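Local coordinates for chitin deacetylase (Bombyx mori, PDB 5ZNT), which hydrolyses the N-acetamido groups of N-acetyl-D-glucosamine residues in chitin, giving chitosan and acetate, with zinc as its cofactor, at residues Ile240-Phe246 with Pro278-Glu282; Pro175-Leu181 with Asn214-Arg218; Gly95-Ala99 with Val301-Gln305; Thr41-Asp45 with Tyr56-Phe60; Tyr149-Gly153 with Ser170-Ala174. One frame throughout, in Å; residues are numbered along the deposited sequence.

Interaction 1 of 5, residues Ile240-Phe246 with Pro278-Glu282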
# COMPACT_ATOMS: atom_id res chain seq x y z
N ILE A 240 -10.94 -6.47 -18.06
CA ILE A 240 -11.94 -6.84 -17.06
C ILE A 240 -13.16 -5.94 -17.24
O ILE A 240 -13.14 -4.78 -16.83
CB ILE A 240 -11.39 -6.73 -15.63
CG1 ILE A 240 -10.18 -7.63 -15.43
CG2 ILE A 240 -12.49 -7.05 -14.61
CD1 ILE A 240 -9.59 -7.49 -14.04
N LEU A 241 -14.23 -6.48 -17.82
CA LEU A 241 -15.42 -5.69 -18.12
C LEU A 241 -16.67 -6.08 -17.34
O LEU A 241 -17.57 -5.24 -17.21
CB LEU A 241 -15.74 -5.76 -19.62
CG LEU A 241 -14.58 -5.28 -20.49
CD1 LEU A 241 -14.70 -5.86 -21.88
CD2 LEU A 241 -14.46 -3.75 -20.50
N THR A 242 -16.76 -7.30 -16.82
CA THR A 242 -17.94 -7.73 -16.08
C THR A 242 -17.55 -8.21 -14.68
O THR A 242 -16.38 -8.53 -14.41
CB THR A 242 -18.69 -8.87 -16.79
OG1 THR A 242 -17.95 -10.09 -16.64
CG2 THR A 242 -18.87 -8.56 -18.28
N GLY A 243 -18.56 -8.25 -13.80
CA GLY A 243 -18.36 -8.80 -12.48
C GLY A 243 -17.90 -10.25 -12.49
O GLY A 243 -17.04 -10.64 -11.69
N ASP A 244 -18.44 -11.06 -13.40
CA ASP A 244 -18.02 -12.45 -13.49
C ASP A 244 -16.55 -12.57 -13.87
O ASP A 244 -15.82 -13.40 -13.32
CB ASP A 244 -18.87 -13.22 -14.51
CG ASP A 244 -18.84 -14.72 -14.26
OD1 ASP A 244 -19.36 -15.13 -13.20
OD2 ASP A 244 -18.27 -15.47 -15.11
N GLN A 245 -16.10 -11.76 -14.84
CA GLN A 245 -14.69 -11.78 -15.22
C GLN A 245 -13.81 -11.40 -14.04
O GLN A 245 -12.77 -12.03 -13.81
CB GLN A 245 -14.44 -10.83 -16.39
CG GLN A 245 -15.06 -11.26 -17.71
CD GLN A 245 -15.00 -10.17 -18.79
OE1 GLN A 245 -14.73 -9.00 -18.49
NE2 GLN A 245 -15.27 -10.55 -20.04
N PHE A 246 -14.21 -10.36 -13.29
CA PHE A 246 -13.45 -9.92 -12.12
C PHE A 246 -13.40 -11.02 -11.06
O PHE A 246 -12.34 -11.28 -10.48
CB PHE A 246 -14.10 -8.65 -11.55
CG PHE A 246 -13.29 -7.98 -10.45
CD1 PHE A 246 -11.90 -8.08 -10.43
CD2 PHE A 246 -13.92 -7.26 -9.46
CE1 PHE A 246 -11.16 -7.47 -9.42
CE2 PHE A 246 -13.17 -6.64 -8.44
CZ PHE A 246 -11.80 -6.76 -8.43
N PRO A 278 -20.69 -0.76 -9.96
CA PRO A 278 -21.33 -1.62 -8.94
C PRO A 278 -21.13 -3.13 -9.10
O PRO A 278 -21.00 -3.83 -8.08
CB PRO A 278 -22.81 -1.24 -9.05
CG PRO A 278 -22.78 0.19 -9.45
CD PRO A 278 -21.56 0.37 -10.34
N GLU A 279 -21.09 -3.68 -10.33
CA GLU A 279 -20.87 -5.12 -10.46
C GLU A 279 -19.46 -5.52 -10.02
O GLU A 279 -19.24 -6.66 -9.61
CB GLU A 279 -21.13 -5.57 -11.90
CG GLU A 279 -20.20 -4.89 -12.88
CD GLU A 279 -20.52 -3.43 -13.26
OE1 GLU A 279 -19.80 -2.89 -14.20
OE2 GLU A 279 -21.46 -2.76 -12.72
N PHE A 280 -18.50 -4.61 -10.13
CA PHE A 280 -17.16 -4.94 -9.64
C PHE A 280 -17.15 -4.98 -8.12
O PHE A 280 -16.60 -5.91 -7.52
CB PHE A 280 -16.11 -3.94 -10.16
CG PHE A 280 -15.92 -3.97 -11.67
CD1 PHE A 280 -16.39 -5.03 -12.44
CD2 PHE A 280 -15.25 -2.94 -12.31
CE1 PHE A 280 -16.21 -5.04 -13.83
CE2 PHE A 280 -15.06 -2.95 -13.69
CZ PHE A 280 -15.54 -4.00 -14.45
N LEU A 281 -17.76 -3.98 -7.48
CA LEU A 281 -17.86 -4.01 -6.03
C LEU A 281 -18.61 -5.25 -5.56
O LEU A 281 -18.17 -5.93 -4.63
CB LEU A 281 -18.56 -2.75 -5.51
CG LEU A 281 -18.74 -2.70 -3.99
CD1 LEU A 281 -17.35 -2.71 -3.31
CD2 LEU A 281 -19.53 -1.48 -3.57
N GLU A 282 -19.73 -5.58 -6.22
CA GLU A 282 -20.50 -6.75 -5.82
C GLU A 282 -19.68 -8.03 -5.96
O GLU A 282 -19.68 -8.87 -5.06
CB GLU A 282 -21.79 -6.84 -6.64
CG GLU A 282 -22.53 -8.16 -6.44
CD GLU A 282 -23.83 -8.24 -7.22
OE1 GLU A 282 -24.66 -7.31 -7.11
OE2 GLU A 282 -24.02 -9.23 -7.95
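Q245 OE1 accepts two backbone N-H groups, from L241 and T242, in the turn that the ring of F280 abuts. The bond from L241 N to Q245 OE1 is 2.7 Å long and runs nearly along the C=O axis of the amide. T242 N reaches the same oxygen from above the carbonyl plane. Q245 N in turn bonds to T242 OG1 at 3.1 Å. T242 and Q245 thus form a capping box, with T242 as the N-cap of helix 243-258. Helix 278-294 packs F280 against this helix start. The ring brings its edge to the backbone, with CE1 3.5 Å from T242 C. Its CZ atom lies 3.5 Å from I240 O. The chain passes close here because G243 has no side chain: G243 CA is 3.7 Å from E279 O. The bent chain of E279 (chi2 -77°) brings its OE1 over the rim of one face of the F280 ring. F246 is also buried. Its first torsion (chi1 -172°) lays the ring beside its own carbonyl carbon and turns the ring edge to F280 O, 3.6 Å from F246 CD2. W273 stacks on F280 and meets F246 edge-to-face.

Interaction 2 of 5, residues Pro175-Leu181 with Asn214-Arg218. Unlike the reference sequence in segment 175-181: P180 (reference Arg).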
# COMPACT_ATOMS: atom_id res chain seq x y z
N PRO A 175 7.34 -8.01 -12.97
CA PRO A 175 6.56 -8.58 -14.07
C PRO A 175 5.93 -9.90 -13.65
O PRO A 175 6.45 -10.62 -12.80
CB PRO A 175 7.61 -8.79 -15.19
CG PRO A 175 8.90 -8.86 -14.50
CD PRO A 175 8.78 -7.93 -13.29
N LEU A 176 4.77 -10.17 -14.24
CA LEU A 176 4.05 -11.43 -14.05
C LEU A 176 5.02 -12.60 -14.11
O LEU A 176 5.77 -12.75 -15.08
CB LEU A 176 2.97 -11.57 -15.11
CG LEU A 176 2.16 -12.87 -15.03
CD1 LEU A 176 1.42 -12.98 -13.70
CD2 LEU A 176 1.19 -13.02 -16.20
N SER A 177 5.04 -13.38 -13.04
CA SER A 177 6.00 -14.45 -12.80
C SER A 177 5.28 -15.56 -12.07
O SER A 177 4.33 -15.31 -11.31
CB SER A 177 7.18 -14.00 -11.92
OG SER A 177 7.99 -13.02 -12.54
N ASN A 178 5.74 -16.79 -12.27
CA ASN A 178 5.27 -17.95 -11.51
C ASN A 178 6.47 -18.73 -10.99
O ASN A 178 7.24 -19.28 -11.80
CB ASN A 178 4.35 -18.82 -12.35
CG ASN A 178 3.05 -18.14 -12.67
OD1 ASN A 178 2.24 -17.90 -11.77
ND2 ASN A 178 2.85 -17.80 -13.93
N PRO A 179 6.69 -18.77 -9.68
CA PRO A 179 5.80 -18.14 -8.70
C PRO A 179 5.99 -16.62 -8.60
O PRO A 179 7.00 -16.10 -9.10
CB PRO A 179 6.18 -18.84 -7.39
CG PRO A 179 7.62 -19.20 -7.56
CD PRO A 179 7.82 -19.47 -9.04
N PRO A 180 5.03 -15.91 -7.99
CA PRO A 180 5.21 -14.48 -7.72
C PRO A 180 6.25 -14.27 -6.63
O PRO A 180 6.76 -15.22 -6.02
CB PRO A 180 3.82 -14.02 -7.27
CG PRO A 180 3.20 -15.27 -6.67
CD PRO A 180 3.71 -16.41 -7.55
N LEU A 181 6.57 -13.00 -6.36
CA LEU A 181 7.71 -12.65 -5.51
C LEU A 181 7.24 -12.24 -4.12
O LEU A 181 6.20 -11.59 -3.96
CB LEU A 181 8.54 -11.53 -6.14
CG LEU A 181 9.62 -11.92 -7.16
CD1 LEU A 181 9.04 -12.71 -8.32
CD2 LEU A 181 10.37 -10.70 -7.68
N ASN A 214 3.56 -7.36 -7.42
CA ASN A 214 3.49 -8.40 -8.44
C ASN A 214 2.36 -8.10 -9.42
O ASN A 214 1.22 -7.87 -9.00
CB ASN A 214 3.24 -9.77 -7.81
CG ASN A 214 4.43 -10.28 -7.05
OD1 ASN A 214 5.42 -10.71 -7.65
ND2 ASN A 214 4.34 -10.27 -5.72
N GLU A 215 2.66 -8.14 -10.71
CA GLU A 215 1.59 -8.04 -11.69
C GLU A 215 0.65 -9.22 -11.55
O GLU A 215 1.05 -10.33 -11.19
CB GLU A 215 2.16 -8.01 -13.11
CG GLU A 215 2.86 -6.72 -13.47
CD GLU A 215 3.26 -6.71 -14.94
OE1 GLU A 215 3.55 -7.80 -15.49
OE2 GLU A 215 3.27 -5.62 -15.54
N LEU A 216 -0.62 -8.98 -11.81
CA LEU A 216 -1.61 -10.04 -11.82
C LEU A 216 -1.82 -10.52 -13.26
O LEU A 216 -1.59 -9.78 -14.21
CB LEU A 216 -2.93 -9.56 -11.21
CG LEU A 216 -3.11 -9.64 -9.67
CD1 LEU A 216 -1.90 -9.23 -8.90
CD2 LEU A 216 -4.30 -8.80 -9.23
N ASP A 217 -2.24 -11.78 -13.39
CA ASP A 217 -2.48 -12.43 -14.68
C ASP A 217 -3.90 -12.10 -15.11
O ASP A 217 -4.87 -12.50 -14.46
CB ASP A 217 -2.24 -13.94 -14.55
CG ASP A 217 -2.43 -14.71 -15.86
OD1 ASP A 217 -2.81 -14.13 -16.91
OD2 ASP A 217 -2.20 -15.93 -15.84
N ARG A 218 -4.04 -11.34 -16.19
CA ARG A 218 -5.36 -10.90 -16.61
C ARG A 218 -5.99 -11.83 -17.65
O ARG A 218 -7.06 -11.51 -18.17
CB ARG A 218 -5.27 -9.50 -17.19
CG ARG A 218 -4.44 -9.55 -18.44
CD ARG A 218 -4.69 -8.40 -19.32
NE ARG A 218 -3.85 -7.29 -18.94
CZ ARG A 218 -3.70 -6.21 -19.69
NH1 ARG A 218 -4.33 -6.14 -20.86
NH2 ARG A 218 -2.91 -5.22 -19.27
O HOH W 1 5.46 -11.16 -10.16
O HOH W 2 3.06 -12.38 -10.77
O HOH W 3 0.30 -17.06 -14.89
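L176, N214 and E215 bury the most surface in this contact. The first segment links strands 173-174 and 184-185; the second follows strand 209-214. E215 reaches L176 with OE1. Its chain is extended beyond CG, and OE1 accepts from L176 N at 2.9 Å. The N-H comes in on the anti side of the carboxylate, 24° out of its plane. The other oxygen, OE2, bonds to H195 NE2, so both ends of the carboxylate are held.

L176 adds the apolar part. A chi1 of 179° swings its branch clear of its own N and across the second segment. CD1 and CD2 each lie 3.9 Å from D217 CB. The carboxylate of D217 has other partners: R219 in a salt bridge, H252, and a water that links it to N178 ND2. Helix 243-258 packs on both segments, with R256 on L176 and F249 on L216.

N214 holds L181 with its amide. N214 OD1 accepts from L181 N at 2.9 Å, and ND2 donates to L181 O at 2.9 Å. The second bond is in the carbonyl plane, on a lone pair of L181 O. The first meets OD1 from above its carbonyl plane. A water beside P175 O also lies 2.6 Å from N214 OD1.

Apart from N214, at the end of strand 209-214, both segments are loop. Side-chain groups bond to the backbone in place of a regular strand pairing: they satisfy L176 N, L181 N and L181 O, while S177 N meets a water.

Interaction 3 of 5, residues Gly95-Ala99 with Val301-Gln305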
# COMPACT_ATOMS: atom_id res chain seq x y z
N GLY A 95 -7.95 0.76 12.65
CA GLY A 95 -6.91 -0.24 12.49
C GLY A 95 -6.39 -0.43 11.08
O GLY A 95 -5.58 -1.33 10.85
N HIS A 96 -6.86 0.37 10.11
CA HIS A 96 -6.25 0.34 8.79
C HIS A 96 -4.97 1.16 8.80
O HIS A 96 -4.77 2.06 9.61
CB HIS A 96 -7.23 0.85 7.74
CG HIS A 96 -8.54 0.12 7.76
ND1 HIS A 96 -8.68 -1.16 7.26
CD2 HIS A 96 -9.75 0.47 8.26
CE1 HIS A 96 -9.93 -1.56 7.43
NE2 HIS A 96 -10.60 -0.59 8.04
N GLU A 97 -4.07 0.81 7.89
CA GLU A 97 -2.78 1.47 7.82
C GLU A 97 -2.88 2.70 6.93
O GLU A 97 -3.52 2.66 5.88
CB GLU A 97 -1.71 0.52 7.27
CG GLU A 97 -0.37 1.22 7.06
CD GLU A 97 0.77 0.27 6.68
OE1 GLU A 97 0.54 -0.96 6.64
OE2 GLU A 97 1.90 0.77 6.45
N ILE A 98 -2.24 3.80 7.35
CA ILE A 98 -2.17 5.02 6.56
C ILE A 98 -0.74 5.16 6.07
O ILE A 98 0.19 5.14 6.87
CB ILE A 98 -2.58 6.26 7.36
CG1 ILE A 98 -4.00 6.11 7.88
CG2 ILE A 98 -2.42 7.54 6.49
CD1 ILE A 98 -5.06 5.94 6.78
N ALA A 99 -0.57 5.29 4.75
CA ALA A 99 0.74 5.47 4.12
C ALA A 99 0.67 6.69 3.22
O ALA A 99 -0.41 7.26 3.02
CB ALA A 99 1.16 4.22 3.31
N VAL A 301 -4.43 -8.33 5.54
CA VAL A 301 -3.59 -7.59 6.47
C VAL A 301 -3.06 -6.32 5.80
O VAL A 301 -3.06 -6.16 4.58
CB VAL A 301 -2.42 -8.46 6.98
CG1 VAL A 301 -2.95 -9.66 7.80
CG2 VAL A 301 -1.60 -8.95 5.80
N THR A 302 -2.55 -5.41 6.64
CA THR A 302 -1.88 -4.21 6.13
C THR A 302 -0.50 -4.56 5.60
O THR A 302 0.05 -5.64 5.85
CB THR A 302 -1.75 -3.16 7.22
OG1 THR A 302 -0.78 -3.59 8.18
CG2 THR A 302 -3.08 -2.92 7.93
N MET A 303 0.10 -3.60 4.90
CA MET A 303 1.47 -3.80 4.40
C MET A 303 2.45 -3.93 5.55
O MET A 303 3.35 -4.78 5.52
CB MET A 303 1.88 -2.63 3.51
CG MET A 303 0.90 -2.34 2.43
SD MET A 303 1.21 -3.46 1.08
CE MET A 303 1.86 -2.33 -0.06
N THR A 304 2.34 -3.05 6.55
CA THR A 304 3.21 -3.16 7.72
C THR A 304 3.06 -4.54 8.36
O THR A 304 4.05 -5.13 8.81
CB THR A 304 2.88 -2.06 8.73
OG1 THR A 304 3.32 -0.80 8.21
CG2 THR A 304 3.57 -2.30 10.10
N GLN A 305 1.84 -5.08 8.39
CA GLN A 305 1.63 -6.40 8.98
C GLN A 305 2.31 -7.51 8.17
O GLN A 305 2.73 -8.51 8.75
CB GLN A 305 0.14 -6.66 9.15
CG GLN A 305 -0.42 -5.94 10.36
CD GLN A 305 -1.92 -5.95 10.44
OE1 GLN A 305 -2.62 -6.32 9.50
NE2 GLN A 305 -2.43 -5.56 11.60
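The flat carboxylate of E97 is gripped by two groups of T304, which approach it differently. T304 N donates to E97 OE1 at 2.8 Å, on the syn lone pair and almost straight (172°). T304 OG1 donates to E97 OE2, also at 2.8 Å, from 51° out of the carboxylate plane. Y168 OH is a further partner of OE2. These bonds fix the rotation of the carboxylate. The E97 chain is fully stretched (chi1 175°, chi2 173°), which carries the carboxylate straight to the start of helix 303-311. The N-H groups at this helix end would probably favour its negative charge.

T302 packs beside the stem of E97. Its CG2 lies 3.8 Å from E97 CB, and its CB is 3.2 Å from E97 OE1. T302 is also the N-cap: T302 OG1 accepts from Q305 N, and Q305 OE1 accepts from T302 N, a capping box. The T302 N-H meets the Q305 amide from above its carbonyl plane. M303 N bonds instead to T75 OG1.

G95 closes helix 85-93 with a Schellman motif. Strand 97-100 then runs parallel to strand 75-78 and leads to the zinc ligands H101 and H105. Helix 303-311 follows strand 298-300, so E97 ties one strand of the parallel sheet to the helix that follows another.

Interaction 4 of 5, residues Thr41-Asp45 with Tyr56-Phe60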
# COMPACT_ATOMS: atom_id res chain seq x y z
N THR A 41 -3.03 -8.12 0.65
CA THR A 41 -2.93 -6.70 0.98
C THR A 41 -3.84 -5.93 0.03
O THR A 41 -3.46 -5.61 -1.09
CB THR A 41 -1.50 -6.18 0.89
OG1 THR A 41 -0.98 -6.33 -0.44
CG2 THR A 41 -0.59 -6.92 1.87
N ILE A 42 -5.07 -5.67 0.48
CA ILE A 42 -5.92 -4.72 -0.21
C ILE A 42 -5.38 -3.32 0.04
O ILE A 42 -5.11 -2.95 1.19
CB ILE A 42 -7.36 -4.82 0.30
CG1 ILE A 42 -7.95 -6.21 0.02
CG2 ILE A 42 -8.23 -3.71 -0.30
CD1 ILE A 42 -9.23 -6.45 0.84
N THR A 43 -5.21 -2.52 -1.02
CA THR A 43 -4.79 -1.14 -0.85
C THR A 43 -5.70 -0.23 -1.66
O THR A 43 -6.35 -0.66 -2.61
CB THR A 43 -3.32 -0.90 -1.27
OG1 THR A 43 -3.20 -0.92 -2.71
CG2 THR A 43 -2.38 -1.98 -0.68
N PHE A 44 -5.71 1.06 -1.26
CA PHE A 44 -6.43 2.12 -1.96
C PHE A 44 -5.53 3.34 -2.10
O PHE A 44 -4.92 3.77 -1.11
CB PHE A 44 -7.71 2.49 -1.20
CG PHE A 44 -8.67 1.36 -1.07
CD1 PHE A 44 -9.47 0.99 -2.14
CD2 PHE A 44 -8.74 0.63 0.11
CE1 PHE A 44 -10.35 -0.09 -2.02
CE2 PHE A 44 -9.62 -0.43 0.23
CZ PHE A 44 -10.42 -0.78 -0.83
N ASP A 45 -5.48 3.89 -3.29
CA ASP A 45 -4.68 5.07 -3.47
C ASP A 45 -5.57 6.28 -3.42
O ASP A 45 -6.82 6.21 -3.48
CB ASP A 45 -3.82 4.96 -4.71
CG ASP A 45 -2.74 3.91 -4.59
OD1 ASP A 45 -2.70 3.22 -3.56
OD2 ASP A 45 -1.93 3.79 -5.55
N TYR A 56 -15.94 2.72 1.78
CA TYR A 56 -15.09 1.99 2.72
C TYR A 56 -15.90 1.42 3.88
O TYR A 56 -15.55 0.35 4.40
CB TYR A 56 -13.96 2.89 3.22
CG TYR A 56 -13.00 3.32 2.11
CD1 TYR A 56 -12.60 2.41 1.12
CD2 TYR A 56 -12.53 4.63 2.03
CE1 TYR A 56 -11.72 2.80 0.09
CE2 TYR A 56 -11.67 5.03 1.00
CZ TYR A 56 -11.27 4.10 0.04
OH TYR A 56 -10.40 4.48 -0.97
N LYS A 57 -17.00 2.09 4.26
CA LYS A 57 -17.86 1.54 5.32
C LYS A 57 -18.56 0.28 4.85
O LYS A 57 -18.76 -0.66 5.64
CB LYS A 57 -18.89 2.58 5.77
CG LYS A 57 -18.33 3.59 6.73
CD LYS A 57 -19.34 4.70 7.04
CE LYS A 57 -18.65 5.92 7.67
NZ LYS A 57 -19.59 7.06 7.87
N GLU A 58 -18.96 0.23 3.58
CA GLU A 58 -19.62 -0.94 3.04
C GLU A 58 -18.67 -2.14 3.02
O GLU A 58 -19.07 -3.26 3.35
CB GLU A 58 -20.16 -0.66 1.64
CG GLU A 58 -20.79 -1.84 0.96
CD GLU A 58 -21.53 -1.48 -0.34
OE1 GLU A 58 -21.58 -0.28 -0.72
OE2 GLU A 58 -22.07 -2.42 -0.98
N ILE A 59 -17.42 -1.91 2.62
CA ILE A 59 -16.44 -3.00 2.56
C ILE A 59 -16.04 -3.43 3.97
O ILE A 59 -16.10 -4.61 4.32
CB ILE A 59 -15.20 -2.58 1.75
CG1 ILE A 59 -15.59 -2.22 0.31
CG2 ILE A 59 -14.17 -3.71 1.79
CD1 ILE A 59 -14.48 -1.53 -0.49
N PHE A 60 -15.58 -2.48 4.77
CA PHE A 60 -14.99 -2.76 6.08
C PHE A 60 -16.04 -2.50 7.15
O PHE A 60 -15.99 -1.53 7.91
CB PHE A 60 -13.72 -1.94 6.28
CG PHE A 60 -12.71 -2.18 5.22
CD1 PHE A 60 -12.02 -3.38 5.18
CD2 PHE A 60 -12.48 -1.24 4.22
CE1 PHE A 60 -11.09 -3.64 4.18
CE2 PHE A 60 -11.57 -1.48 3.20
CZ PHE A 60 -10.88 -2.68 3.16
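The phenyl ring of F44 is the bump on the strand, and Y56, I59 and F60 form the hollow on the helix side. Y56 covers one face of F44. Y56 CE1 sits 3.5 Å above the F44 plane, over the ring centre, in an edge-to-face pair with planes at 58° and centroids 4.8 Å apart. The two side chains slide past each other in opposite directions, and this carries Y56 OH back to F44 CB at 3.4 Å. F60 turns its edge to F44, its CE2 3.7 Å from F44 CE2. I59 CD1 approaches F44 CZ at 4.1 Å. The same isoleucine lays CG2 over the centre of the F60 ring, 3.6 Å above it, and so supports it from one face. Farther back, I42 CG2 touches F60 CZ more loosely at 4.5 Å.

D45 leaves the strand on the other side; its OD1 forms a salt bridge with R146. The contact joins the first strand and helix of the beta-alpha-beta unit 38-45, 53-59, 75-78. This unit belongs to the polysaccharide deacetylase (CE4) domain, the part of the longer protein that carries the zinc site. Strand 38-45 leads directly to zinc ligand D46.

The fit is almost wholly aromatic and aliphatic. It depends on matched shape, with Y56 OH resting against carbon, and not on directional bonds between strand and helix.

Interaction 5 of 5, residues Tyr149-Gly153 with Ser170-Ala174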
# COMPACT_ATOMS: atom_id res chain seq x y z
N TYR A 149 1.58 7.47 -10.07
CA TYR A 149 1.72 6.78 -11.36
C TYR A 149 2.77 5.66 -11.30
O TYR A 149 3.29 5.24 -12.34
CB TYR A 149 2.00 7.81 -12.48
CG TYR A 149 1.02 8.98 -12.36
CD1 TYR A 149 -0.29 8.88 -12.84
CD2 TYR A 149 1.38 10.13 -11.66
CE1 TYR A 149 -1.20 9.93 -12.67
CE2 TYR A 149 0.46 11.18 -11.47
CZ TYR A 149 -0.81 11.07 -11.98
OH TYR A 149 -1.70 12.10 -11.80
N LEU A 150 3.07 5.17 -10.09
CA LEU A 150 4.07 4.13 -9.85
C LEU A 150 5.41 4.48 -10.51
O LEU A 150 6.10 3.62 -11.07
CB LEU A 150 3.57 2.75 -10.33
CG LEU A 150 2.22 2.29 -9.73
CD1 LEU A 150 1.86 0.89 -10.21
CD2 LEU A 150 2.32 2.27 -8.20
N ARG A 151 5.79 5.76 -10.44
CA ARG A 151 7.06 6.21 -10.99
C ARG A 151 8.14 6.04 -9.93
O ARG A 151 8.20 6.81 -8.96
CB ARG A 151 6.99 7.66 -11.46
CG ARG A 151 5.94 7.95 -12.52
CD ARG A 151 6.02 6.98 -13.70
NE ARG A 151 7.31 7.05 -14.39
CZ ARG A 151 7.63 6.26 -15.41
NH1 ARG A 151 6.77 5.34 -15.83
NH2 ARG A 151 8.82 6.37 -15.99
N VAL A 152 9.01 5.05 -10.12
CA VAL A 152 10.11 4.84 -9.19
C VAL A 152 11.14 5.95 -9.37
O VAL A 152 11.40 6.40 -10.49
CB VAL A 152 10.74 3.46 -9.42
CG1 VAL A 152 11.73 3.15 -8.31
CG2 VAL A 152 9.62 2.41 -9.48
N GLY A 153 11.74 6.39 -8.26
CA GLY A 153 12.70 7.49 -8.29
C GLY A 153 14.16 7.08 -8.23
O GLY A 153 14.96 7.72 -7.54
N SER A 170 6.24 0.76 -1.77
CA SER A 170 5.43 -0.13 -2.61
C SER A 170 5.15 0.62 -3.91
O SER A 170 4.03 1.02 -4.22
CB SER A 170 4.13 -0.57 -1.93
OG SER A 170 3.49 -1.59 -2.72
N THR A 171 6.21 0.81 -4.68
CA THR A 171 6.15 1.44 -5.99
C THR A 171 6.71 0.56 -7.10
O THR A 171 6.30 0.70 -8.26
CB THR A 171 6.92 2.77 -5.98
OG1 THR A 171 6.50 3.56 -4.86
CG2 THR A 171 6.74 3.54 -7.27
N ILE A 172 7.61 -0.36 -6.78
CA ILE A 172 8.30 -1.16 -7.78
C ILE A 172 7.41 -2.31 -8.21
O ILE A 172 6.89 -3.05 -7.37
CB ILE A 172 9.64 -1.66 -7.22
CG1 ILE A 172 10.57 -0.46 -7.01
CG2 ILE A 172 10.26 -2.71 -8.19
CD1 ILE A 172 11.84 -0.83 -6.28
N THR A 173 7.19 -2.44 -9.51
CA THR A 173 6.39 -3.52 -10.06
C THR A 173 7.28 -4.69 -10.47
O THR A 173 8.38 -4.48 -11.00
CB THR A 173 5.58 -3.02 -11.27
OG1 THR A 173 4.65 -2.00 -10.83
CG2 THR A 173 4.83 -4.14 -11.87
N ALA A 174 6.83 -5.92 -10.20
CA ALA A 174 7.53 -7.10 -10.70
C ALA A 174 6.73 -7.72 -11.82
O ALA A 174 5.53 -7.93 -11.66
CB ALA A 174 7.75 -8.13 -9.58
O HOH W 4 6.60 0.82 -10.91
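T171 CG2 is wedged against the backbone of L150 in the tight part of this contact. It lies 3.6 Å from L150 C and 3.8 Å from V152 CG2. The T171 side chain is turned (chi1 -50°) with OG1 to D169 OD1 and A147 N. The methyl group is therefore the part that meets the other segment. V152 then packs on I172: both of its methyl groups reach I172 CG1, CG2 at 3.9 Å and CG1 at 4.0 Å.

The other side is looser and partly exposed. L150 CD1 comes only to 4.1 Å from T173 OG1, the two side chains crossing at about a right angle. A water bridges the two segments here. It donates to L150 O at 2.8 Å and to T171 O at 2.7 Å, and accepts a weak bond from T173 OG1. L150 O is also bound by Q199 NE2.

The loop 149-153 leads into helix 154-163, whose F158 packs on both V152 and I172. Behind the other segment runs strand 209-214, with backbone bonds from M213 to I172 and A174.

Overall arrangement
Interaction 3 lies nearest the chain centre; interactions 4 and 5 follow at about 11 Å. Interactions 3 and 4 reach the same parallel sheet and touch through H96 and F60, and through M303 and T41. Yet interaction 3 depends on a buried carboxylate and interaction 4 on packed rings. Interaction 1 is the most peripheral and only partly buried, while the other four are buried contacts. It pairs two helices and meets interaction 4 where L281 packs on E58 and I59. Interactions 2 and 5 share the mixed sheet and join where A174 O probably accepts from E215 N. Both use water, but direct hydrogen bonds dominate in interaction 2 and methyl packing in interaction 5. M303 touches S170, linking interactions 3 and 5.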